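Side-chain contacts in amidohydrolase (PDB 4DZH), which probably deaminates adenosine-type substrates such as 5'-methylthioadenosine, using zinc held in the TIM-barrel fold of the amidohydrolases: residues 313-318 and 324-329; 263-268 and 288-293. One frame throughout, in Å; residues are numbered along the deposited sequence.

Interaction 1: residues 313-318 and 324-329; sequences IGTDGC and LDMFSE. With ZN (zinc ion), chain E; ZN (zinc ion), chain F.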
loop_
_atom_site.group_PDB
_atom_site.type_symbol
_atom_site.label_atom_id
_atom_site.label_comp_id
_atom_site.label_asym_id
_atom_site.label_seq_id
_atom_site.Cartn_x
_atom_site.Cartn_y
_atom_site.Cartn_z
ATOM N N ILE A 313 6.673 -12.422 6.569
ATOM C CA ILE A 313 5.630 -11.436 6.372
ATOM C C ILE A 313 4.378 -12.170 5.894
ATOM O O ILE A 313 4.462 -13.104 5.094
ATOM C CB ILE A 313 6.085 -10.366 5.339
ATOM C CG1 ILE A 313 7.245 -9.549 5.914
ATOM C CG2 ILE A 313 4.910 -9.412 4.954
ATOM C CD1 ILE A 313 7.904 -8.593 4.930
ATOM N N GLY A 314 3.242 -11.776 6.450
ATOM C CA GLY A 314 1.965 -12.350 6.048
ATOM C C GLY A 314 0.889 -11.255 5.994
ATOM O O GLY A 314 1.039 -10.142 6.545
ATOM N N THR A 315 -0.240 -11.557 5.374
ATOM C CA THR A 315 -1.298 -10.567 5.175
ATOM C C THR A 315 -2.451 -10.707 6.196
ATOM O O THR A 315 -3.226 -9.752 6.352
ATOM C CB THR A 315 -1.909 -10.605 3.728
ATOM O OG1 THR A 315 -2.420 -11.929 3.470
ATOM C CG2 THR A 315 -0.858 -10.215 2.641
ATOM N N ASP A 316 -2.608 -11.891 6.810
ATOM C CA ASP A 316 -3.816 -12.236 7.572
ATOM C C ASP A 316 -4.960 -12.302 6.574
ATOM O O ASP A 316 -4.712 -12.423 5.353
ATOM C CB ASP A 316 -4.065 -11.209 8.726
ATOM C CG ASP A 316 -4.727 -11.820 9.978
ATOM O OD1 ASP A 316 -4.866 -13.050 10.184
ATOM O OD2 ASP A 316 -5.033 -10.944 10.821
ATOM N N GLY A 317 -6.191 -12.176 7.017
ATOM C CA GLY A 317 -7.356 -12.401 6.156
ATOM C C GLY A 317 -7.951 -11.134 5.559
ATOM O O GLY A 317 -7.657 -10.016 6.013
ATOM N N CYS A 318 -8.822 -11.295 4.549
ATOM C CA CYS A 318 -9.382 -10.179 3.815
ATOM C C CYS A 318 -10.508 -9.446 4.538
ATOM O O CYS A 318 -11.037 -8.506 3.975
ATOM C CB CYS A 318 -9.833 -10.576 2.403
ATOM S SG CYS A 318 -8.428 -11.015 1.341
ATOM N N LEU A 324 -4.795 -9.400 -0.350
ATOM C CA LEU A 324 -3.704 -10.390 -0.164
ATOM C C LEU A 324 -2.465 -9.884 -0.876
ATOM O O LEU A 324 -1.704 -10.654 -1.478
ATOM C CB LEU A 324 -4.085 -11.754 -0.777
ATOM C CG LEU A 324 -5.292 -12.374 -0.086
ATOM C CD1 LEU A 324 -5.723 -13.681 -0.831
ATOM C CD2 LEU A 324 -5.132 -12.632 1.472
ATOM N N ASP A 325 -2.258 -8.578 -0.851
ATOM C CA ASP A 325 -1.230 -7.944 -1.658
ATOM C C ASP A 325 0.079 -7.953 -0.883
ATOM O O ASP A 325 0.261 -7.114 0.044
ATOM C CB ASP A 325 -1.663 -6.489 -1.950
ATOM C CG ASP A 325 -0.639 -5.695 -2.799
ATOM O OD1 ASP A 325 0.509 -6.176 -2.956
ATOM O OD2 ASP A 325 -0.991 -4.593 -3.277
ATOM N N MET A 326 0.974 -8.875 -1.216
ATOM C CA MET A 326 2.261 -8.917 -0.506
ATOM C C MET A 326 3.186 -7.793 -0.912
ATOM O O MET A 326 4.096 -7.451 -0.145
ATOM C CB MET A 326 2.946 -10.279 -0.699
ATOM C CG MET A 326 2.321 -11.376 0.127
ATOM S SD MET A 326 2.760 -11.258 1.885
ATOM C CE MET A 326 4.540 -11.579 1.819
ATOM N N PHE A 327 3.037 -7.199 -2.118
ATOM C CA PHE A 327 3.886 -6.047 -2.446
ATOM C C PHE A 327 3.585 -4.913 -1.474
ATOM O O PHE A 327 4.494 -4.274 -0.947
ATOM C CB PHE A 327 3.649 -5.575 -3.893
ATOM C CG PHE A 327 4.406 -6.377 -4.922
ATOM C CD1 PHE A 327 3.992 -7.655 -5.278
ATOM C CD2 PHE A 327 5.524 -5.830 -5.536
ATOM C CE1 PHE A 327 4.696 -8.402 -6.209
ATOM C CE2 PHE A 327 6.241 -6.575 -6.491
ATOM C CZ PHE A 327 5.829 -7.832 -6.821
ATOM N N SER A 328 2.302 -4.675 -1.227
ATOM C CA SER A 328 1.886 -3.695 -0.240
ATOM C C SER A 328 2.304 -4.063 1.159
ATOM O O SER A 328 2.792 -3.204 1.885
ATOM C CB SER A 328 0.381 -3.500 -0.266
ATOM O OG SER A 328 -0.019 -2.493 0.672
ATOM N N GLU A 329 2.071 -5.316 1.544
ATOM C CA GLU A 329 2.429 -5.754 2.890
ATOM C C GLU A 329 3.936 -5.504 3.167
ATOM O O GLU A 329 4.321 -5.042 4.285
ATOM C CB GLU A 329 2.101 -7.235 3.063
ATOM C CG GLU A 329 1.899 -7.532 4.548
ATOM C CD GLU A 329 0.594 -7.046 5.075
ATOM O OE1 GLU A 329 0.527 -6.791 6.317
ATOM O OE2 GLU A 329 -0.384 -6.936 4.313
HETATM ZN ZN ZN E . -4.650 -14.800 11.741
HETATM ZN ZN ZN F . -6.039 -11.910 12.196
HETATM O O HOH W 1 -1.420 -7.907 7.683
HETATM O O HOH W 2 -4.925 -13.196 12.943
HETATM O O HOH W 3 -6.408 -10.766 13.962
#
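Thr315 is packed between Leu324, Met326 and Glu329, where the loop after strand 310-313 meets the start of helix 326-341. Its two branches divide the work. The methyl CG2 lies 3.8 Å from Met326 SD and 3.7 Å from Glu329 OE2. OG1, 3.4 Å from Leu324 CD2 where the two side chains cross at about a right angle, donates to Asp316 O on a lone pair in the carbonyl plane and accepts from Asn77 ND2, a double role that suits a hydroxyl. A chi1 of 58° turns OG1 back toward its own backbone and the methyl to Met326 SD and the carboxylate of Glu329. Leu324 CD2 also touches Cys318 SG at 3.7 Å, and the flexible Met326 chain, bent at chi2 and chi3, brings CE to 3.8 Å from Ile313 CG2. Glu329 runs past Ile313 in the opposite direction and lays CG 3.4 Å from Gly314 O; its carboxylate is held by Glu289 N and Asn321. The looser side, still buried, holds a water, which donates to Glu329 OE1 and only weakly to Thr315 O, and the metal site, where Asp316 OD1 binds two zinc ions and OD2 binds one, at 2.0 Å. Asp325 caps the helix, Ser328 N meeting OD1 from above the carboxylate plane. Strand 69-80 covers Met326 through Leu75 and Asn77, and helix 114-130 packs on Leu324 through Ala124 and Met128.

Interaction 2: residues 263-268 and 288-293; sequences AVHMTQ and PESNLK. With MG (magnesium ion), chain B.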
loop_
_atom_site.group_PDB
_atom_site.type_symbol
_atom_site.label_atom_id
_atom_site.label_comp_id
_atom_site.label_asym_id
_atom_site.label_seq_id
_atom_site.Cartn_x
_atom_site.Cartn_y
_atom_site.Cartn_z
ATOM N N ALA A 263 5.388 -17.988 15.262
ATOM C CA ALA A 263 4.627 -17.115 16.138
ATOM C C ALA A 263 4.108 -15.927 15.353
ATOM O O ALA A 263 4.881 -15.085 14.892
ATOM C CB ALA A 263 5.527 -16.617 17.283
ATOM N N VAL A 264 2.796 -15.837 15.239
ATOM C CA VAL A 264 2.200 -14.803 14.377
ATOM C C VAL A 264 1.782 -13.559 15.155
ATOM O O VAL A 264 1.232 -13.644 16.268
ATOM C CB VAL A 264 1.004 -15.398 13.639
ATOM C CG1 VAL A 264 0.440 -14.375 12.628
ATOM C CG2 VAL A 264 1.454 -16.680 12.910
ATOM N N HIS A 265 2.114 -12.399 14.602
ATOM C CA HIS A 265 1.710 -11.067 15.099
ATOM C C HIS A 265 2.732 -10.473 16.036
ATOM O O HIS A 265 3.470 -9.562 15.687
ATOM C CB HIS A 265 0.277 -10.999 15.652
ATOM C CG HIS A 265 -0.785 -11.317 14.625
ATOM N ND1 HIS A 265 -0.936 -10.604 13.447
ATOM C CD2 HIS A 265 -1.768 -12.256 14.621
ATOM C CE1 HIS A 265 -1.958 -11.095 12.758
ATOM N NE2 HIS A 265 -2.464 -12.115 13.437
ATOM N N MET A 266 2.749 -11.006 17.244
ATOM C CA MET A 266 3.819 -10.689 18.184
ATOM C C MET A 266 3.992 -9.168 18.335
ATOM O O MET A 266 5.130 -8.664 18.242
ATOM C CB MET A 266 5.109 -11.415 17.729
ATOM C CG MET A 266 5.041 -12.949 17.776
ATOM S SD MET A 266 5.233 -13.542 19.482
ATOM C CE MET A 266 7.002 -13.943 19.456
ATOM N N THR A 267 2.888 -8.436 18.558
ATOM C CA THR A 267 2.906 -6.973 18.727
ATOM C C THR A 267 3.293 -6.540 20.128
ATOM O O THR A 267 3.866 -5.467 20.329
ATOM C CB THR A 267 1.555 -6.296 18.428
ATOM O OG1 THR A 267 0.568 -6.760 19.333
ATOM C CG2 THR A 267 1.079 -6.582 16.969
ATOM N N GLN A 268 2.938 -7.365 21.098
ATOM C CA GLN A 268 3.209 -7.061 22.501
ATOM C C GLN A 268 4.454 -7.857 22.943
ATOM O O GLN A 268 4.308 -9.036 23.291
ATOM C CB GLN A 268 2.024 -7.519 23.337
ATOM C CG GLN A 268 0.642 -7.001 22.926
ATOM C CD GLN A 268 0.549 -5.497 22.923
ATOM O OE1 GLN A 268 0.645 -4.854 23.972
ATOM N NE2 GLN A 268 0.360 -4.919 21.756
ATOM N N PRO A 288 1.721 -6.467 9.343
ATOM C CA PRO A 288 1.554 -5.072 9.765
ATOM C C PRO A 288 0.195 -4.452 9.423
ATOM O O PRO A 288 -0.362 -3.667 10.179
ATOM C CB PRO A 288 2.680 -4.337 9.008
ATOM C CG PRO A 288 3.093 -5.297 7.860
ATOM C CD PRO A 288 2.873 -6.678 8.429
ATOM N N GLU A 289 -0.337 -4.728 8.216
ATOM C CA GLU A 289 -1.560 -4.040 7.848
ATOM C C GLU A 289 -2.734 -4.461 8.731
ATOM O O GLU A 289 -3.557 -3.578 9.125
ATOM C CB GLU A 289 -1.877 -4.165 6.325
ATOM C CG GLU A 289 -0.765 -3.523 5.451
ATOM C CD GLU A 289 -1.007 -3.542 3.960
ATOM O OE1 GLU A 289 -2.123 -3.958 3.520
ATOM O OE2 GLU A 289 -0.081 -3.073 3.247
ATOM N N SER A 290 -2.843 -5.764 9.010
ATOM C CA SER A 290 -3.876 -6.257 9.909
ATOM C C SER A 290 -3.684 -5.653 11.301
ATOM O O SER A 290 -4.671 -5.215 11.918
ATOM C CB SER A 290 -3.835 -7.771 9.981
ATOM O OG SER A 290 -4.711 -8.248 11.001
ATOM N N ASN A 291 -2.429 -5.632 11.772
ATOM C CA ASN A 291 -2.139 -5.100 13.119
ATOM C C ASN A 291 -2.568 -3.612 13.199
ATOM O O ASN A 291 -3.125 -3.139 14.218
ATOM C CB ASN A 291 -0.646 -5.177 13.454
ATOM C CG ASN A 291 -0.080 -6.586 13.602
ATOM O OD1 ASN A 291 1.147 -6.751 13.590
ATOM N ND2 ASN A 291 -0.941 -7.616 13.746
ATOM N N LEU A 292 -2.268 -2.828 12.154
ATOM C CA LEU A 292 -2.604 -1.436 12.219
ATOM C C LEU A 292 -4.121 -1.282 12.158
ATOM O O LEU A 292 -4.714 -0.532 12.937
ATOM C CB LEU A 292 -1.924 -0.661 11.070
ATOM C CG LEU A 292 -0.404 -0.589 11.074
ATOM C CD1 LEU A 292 0.002 0.188 9.780
ATOM C CD2 LEU A 292 0.047 0.205 12.279
ATOM N N LYS A 293 -4.767 -2.015 11.232
ATOM C CA LYS A 293 -6.193 -1.842 10.996
ATOM C C LYS A 293 -7.014 -2.257 12.221
ATOM O O LYS A 293 -8.023 -1.615 12.491
ATOM C CB LYS A 293 -6.609 -2.670 9.769
ATOM C CG LYS A 293 -8.012 -2.445 9.264
ATOM C CD LYS A 293 -8.198 -3.166 7.893
ATOM C CE LYS A 293 -9.495 -2.776 7.172
ATOM N NZ LYS A 293 -10.712 -3.394 7.786
HETATM MG MG MG B . -3.184 -4.895 2.092
HETATM O O HOH W 4 2.951 -8.474 13.266
HETATM O O HOH W 5 -1.614 -6.204 1.962
HETATM O O HOH W 6 -4.835 -3.506 2.280
HETATM O O HOH W 7 -2.540 -3.635 0.492
#
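At the C-terminal end of strand 261-265 in the TIM barrel, beside the zinc site, His265 and Thr267 meet Asn291 of the short helix 288-293. The contact is small and buried, and Asn291 is its hub. With chi1 at -67° its amide group projects from the helix between the two partners. The nitrogen ND2 comes to 3.0 Å from His265 ND1, with the imidazole and amide planes turned 59° apart. The oxygen OD1 faces the other partner, 3.4 Å from the methyl CG2 of Thr267, whose hydroxyl is turned to Glu231 O and other backbone carbonyls. A water joins the two segments as well, donating to His265 O at 2.7 Å and to Asn291 OD1 at 2.5 Å. His265 is the middle residue of a classic gamma turn that ends the strand, closed by a weak bond from Met266 N to Val264 O, and Val264 CG1 lies over the centre of its ring, 3.6 Å above the plane. The ring also rests on Glu231 and Asp316, close to a zinc ion. Two residues before Asn291 in the helix, Glu289 OE1 binds the magnesium ion at 2.0 Å, together with three waters, Asn321 and Asp323. An asparagine suits its place because its amide is short and flat, reaching from the helix to both Thr267 CG2 and the water. The water's two donations thus tie Asn291 OD1 to His265 O across the segments, while ND2 lies against the imidazole beside the metal site.

Both contacts are buried within one barrel and gather near its metals, but their chemistry differs. Interaction 1 is a larger interface of van der Waals packing with no direct hydrogen bond across it, closing the short loop between strand 310-313 and helix 326-341; interaction 2 is small and polar, brings an amide beside an imidazole and is joined by a water. They share no element, yet they touch: Ser328 OG lies 2.6 Å from Glu289 OE2, and Asp316 OD2 lies 2.7 Å from Ser290 OG, both probable hydrogen bonds. Since Ser290 follows the magnesium ligand Glu289, helix 288-293 of interaction 2 meets both the magnesium site and the zinc ligand Asp316 of interaction 1.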